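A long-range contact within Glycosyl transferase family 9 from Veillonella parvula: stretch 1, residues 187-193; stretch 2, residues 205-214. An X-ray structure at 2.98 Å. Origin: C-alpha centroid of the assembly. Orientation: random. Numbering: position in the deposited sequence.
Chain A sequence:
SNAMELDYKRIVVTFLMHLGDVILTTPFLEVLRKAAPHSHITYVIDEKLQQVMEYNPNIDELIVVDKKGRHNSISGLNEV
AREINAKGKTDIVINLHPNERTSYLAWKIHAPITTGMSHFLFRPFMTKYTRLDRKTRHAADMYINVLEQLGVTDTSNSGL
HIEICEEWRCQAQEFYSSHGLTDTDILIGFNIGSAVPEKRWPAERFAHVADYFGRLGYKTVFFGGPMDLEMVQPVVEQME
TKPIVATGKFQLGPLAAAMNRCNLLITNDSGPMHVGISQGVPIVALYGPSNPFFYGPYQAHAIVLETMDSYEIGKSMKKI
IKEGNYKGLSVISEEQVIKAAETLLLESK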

# COMPACT_ATOMS: atom_id res chain seq x y z
N LEU A 187 -2.70 12.78 -17.29
CA LEU A 187 -2.77 11.34 -17.28
C LEU A 187 -3.70 10.82 -16.18
O LEU A 187 -3.51 11.14 -15.01
N ILE A 188 -4.70 10.04 -16.56
CA ILE A 188 -5.50 9.34 -15.56
C ILE A 188 -5.30 7.83 -15.70
O ILE A 188 -5.51 7.26 -16.78
N GLY A 189 -4.88 7.19 -14.62
CA GLY A 189 -4.52 5.78 -14.66
C GLY A 189 -5.48 4.86 -13.94
O GLY A 189 -6.18 5.26 -13.02
N PHE A 190 -5.49 3.61 -14.37
CA PHE A 190 -6.37 2.58 -13.84
C PHE A 190 -5.58 1.39 -13.34
O PHE A 190 -4.70 0.87 -14.02
N ASN A 191 -5.91 0.95 -12.13
CA ASN A 191 -5.43 -0.31 -11.61
C ASN A 191 -6.68 -1.11 -11.28
O ASN A 191 -7.28 -0.95 -10.23
N ILE A 192 -7.09 -1.95 -12.23
CA ILE A 192 -8.22 -2.85 -12.04
C ILE A 192 -7.71 -4.23 -11.62
O ILE A 192 -6.49 -4.47 -11.58
N GLY A 193 -8.61 -5.14 -11.30
CA GLY A 193 -8.22 -6.52 -11.14
C GLY A 193 -7.61 -6.93 -9.81
O GLY A 193 -6.74 -6.25 -9.25
N ARG A 205 -17.29 -1.54 -18.28
CA ARG A 205 -17.44 -0.26 -17.58
C ARG A 205 -16.12 0.49 -17.54
O ARG A 205 -16.09 1.70 -17.77
N PHE A 206 -15.04 -0.22 -17.25
CA PHE A 206 -13.74 0.42 -17.24
C PHE A 206 -13.47 0.94 -18.63
O PHE A 206 -13.01 2.06 -18.82
N ALA A 207 -13.76 0.10 -19.62
CA ALA A 207 -13.54 0.46 -21.01
C ALA A 207 -14.28 1.75 -21.37
O ALA A 207 -13.69 2.66 -21.95
N HIS A 208 -15.57 1.82 -21.04
CA HIS A 208 -16.39 3.01 -21.28
C HIS A 208 -15.83 4.26 -20.58
O HIS A 208 -15.74 5.34 -21.19
N VAL A 209 -15.46 4.10 -19.31
CA VAL A 209 -14.88 5.17 -18.52
C VAL A 209 -13.60 5.74 -19.12
O VAL A 209 -13.49 6.93 -19.38
N ALA A 210 -12.61 4.87 -19.32
CA ALA A 210 -11.34 5.27 -19.92
C ALA A 210 -11.55 6.01 -21.25
O ALA A 210 -10.98 7.09 -21.46
N ASP A 211 -12.37 5.42 -22.12
CA ASP A 211 -12.81 6.02 -23.39
C ASP A 211 -13.42 7.40 -23.20
O ASP A 211 -13.11 8.33 -23.96
N TYR A 212 -14.32 7.52 -22.21
CA TYR A 212 -14.88 8.82 -21.81
C TYR A 212 -13.80 9.90 -21.74
O TYR A 212 -13.89 10.91 -22.44
N PHE A 213 -12.79 9.69 -20.90
CA PHE A 213 -11.71 10.67 -20.76
C PHE A 213 -10.86 10.83 -22.01
O PHE A 213 -10.68 11.94 -22.51
N GLY A 214 -10.34 9.72 -22.52
CA GLY A 214 -9.56 9.74 -23.74
C GLY A 214 -10.27 10.50 -24.84
O GLY A 214 -9.64 11.24 -25.60

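A β-strand and an α-helix pack here almost antiparallel, their N-to-C directions 172° apart and their axes 10.2 Å apart at closest approach. That spacing leaves room for one layer of side chains, and the layer is wholly apolar. The strand alternation decides what it contains: Ile-188 and Phe-190 point toward the helix, as does Ile-192 just beyond the strand, while Asn-191 points away. From the helix, Phe-206, Val-209 and Phe-213 point toward the strand, three or four residues apart and therefore on one side of the helix.

Phe-190 (chi1 m) is the center. In the one ring-to-ring contact, Phe-190 CD1 lies 3.8 Å from CD1 of Phe-206 (also m), and CD1 of each ring lies oblique to the other ring. Aliphatic groups also pack against the Phe-190 ring. Phe-190 CE1 meets CG1 of Val-209 (t) at 3.9 Å, with the methyl at the ring edge, and Phe-190 CZ comes within 3.6 Å of both CA and CB of Ala-210. Ala-210 points sideways; its small side chain lets the ring tip come right up to the helix backbone.

The two isoleucines pack at the ends. Ile-192, with chi1 off the usual wells at 97°, lays its CG2 over the face of the Phe-206 ring, 3.6 Å from the centroid and 8° off the normal, a CH-pi contact; Ile-192 CB is 3.5 Å from Phe-206 CE2. A flat ring offers a branched side chain a broad surface. Ile-188, also off-well at 127°, makes a looser contact, its CG2 4.5 Å from CG of Phe-213 (m).

No hydrogen bond crosses between the stretches. Asn-191 ND2 and both carboxylate oxygens of Asp-211, on side chains pointing away, are hydrogen-bonded elsewhere in the structure. The contact between the stretches is apolar packing, burying 314 Å² summed over both sides.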

# COMPACT_ATOMS: atom_id res chain seq x y z
CB LEU A 187 -1.38 10.78 -17.04
CG LEU A 187 -1.30 9.26 -17.14
CD1 LEU A 187 -1.79 8.83 -18.52
CD2 LEU A 187 0.12 8.81 -16.86
CB ILE A 188 -7.03 9.77 -15.54
CG1 ILE A 188 -7.93 8.55 -15.65
CG2 ILE A 188 -7.39 10.83 -16.61
CD1 ILE A 188 -7.96 7.75 -14.39
CB PHE A 190 -7.30 2.06 -14.93
CG PHE A 190 -8.12 3.13 -15.57
CD1 PHE A 190 -9.46 3.26 -15.26
CD2 PHE A 190 -7.55 4.01 -16.48
CE1 PHE A 190 -10.22 4.24 -15.86
CE2 PHE A 190 -8.30 5.00 -17.07
CZ PHE A 190 -9.64 5.11 -16.76
CB ASN A 191 -4.55 -0.08 -10.38
CG ASN A 191 -4.38 -1.33 -9.51
OD1 ASN A 191 -4.09 -2.42 -10.01
ND2 ASN A 191 -4.57 -1.16 -8.21
CB ILE A 192 -8.99 -3.00 -13.38
CG1 ILE A 192 -8.56 -4.27 -14.12
CG2 ILE A 192 -8.73 -1.80 -14.28
CD1 ILE A 192 -8.66 -4.19 -15.65
CB ARG A 205 -17.98 -0.45 -16.16
CG ARG A 205 -19.28 -1.19 -16.11
CD ARG A 205 -20.00 -1.02 -14.79
NE ARG A 205 -21.20 -1.84 -14.78
CZ ARG A 205 -22.03 -1.97 -13.75
NH1 ARG A 205 -21.81 -1.31 -12.62
NH2 ARG A 205 -23.08 -2.76 -13.85
CB PHE A 206 -12.65 -0.56 -16.86
CG PHE A 206 -12.40 -0.64 -15.40
CD1 PHE A 206 -12.00 0.49 -14.70
CD2 PHE A 206 -12.55 -1.83 -14.72
CE1 PHE A 206 -11.77 0.43 -13.33
CE2 PHE A 206 -12.32 -1.91 -13.35
CZ PHE A 206 -11.93 -0.77 -12.66
CB ALA A 207 -13.94 -0.69 -21.92
CB HIS A 208 -17.81 2.78 -20.80
CG HIS A 208 -18.61 1.86 -21.67
ND1 HIS A 208 -18.91 0.57 -21.30
CD2 HIS A 208 -19.17 2.05 -22.88
CE1 HIS A 208 -19.63 -0.00 -22.25
NE2 HIS A 208 -19.80 0.87 -23.22
CB VAL A 209 -14.62 4.72 -17.07
CG1 VAL A 209 -13.75 5.74 -16.33
CG2 VAL A 209 -15.94 4.46 -16.33
CB ALA A 210 -10.45 4.06 -20.10
CB ASP A 211 -13.84 5.12 -24.06
CG ASP A 211 -13.24 4.18 -25.09
OD1 ASP A 211 -12.11 4.44 -25.56
OD2 ASP A 211 -13.92 3.19 -25.44
CB TYR A 212 -15.58 8.74 -20.45
CG TYR A 212 -16.13 10.09 -20.03
CD1 TYR A 212 -17.34 10.54 -20.53
CD2 TYR A 212 -15.41 10.93 -19.18
CE1 TYR A 212 -17.85 11.77 -20.18
CE2 TYR A 212 -15.90 12.17 -18.83
CZ TYR A 212 -17.13 12.59 -19.34
OH TYR A 212 -17.66 13.83 -19.02
CB PHE A 213 -10.85 10.35 -19.54
CG PHE A 213 -11.55 10.62 -18.24
CD1 PHE A 213 -11.68 11.91 -17.77
CD2 PHE A 213 -12.12 9.59 -17.53
CE1 PHE A 213 -12.35 12.17 -16.58
CE2 PHE A 213 -12.79 9.84 -16.34
CZ PHE A 213 -12.90 11.13 -15.86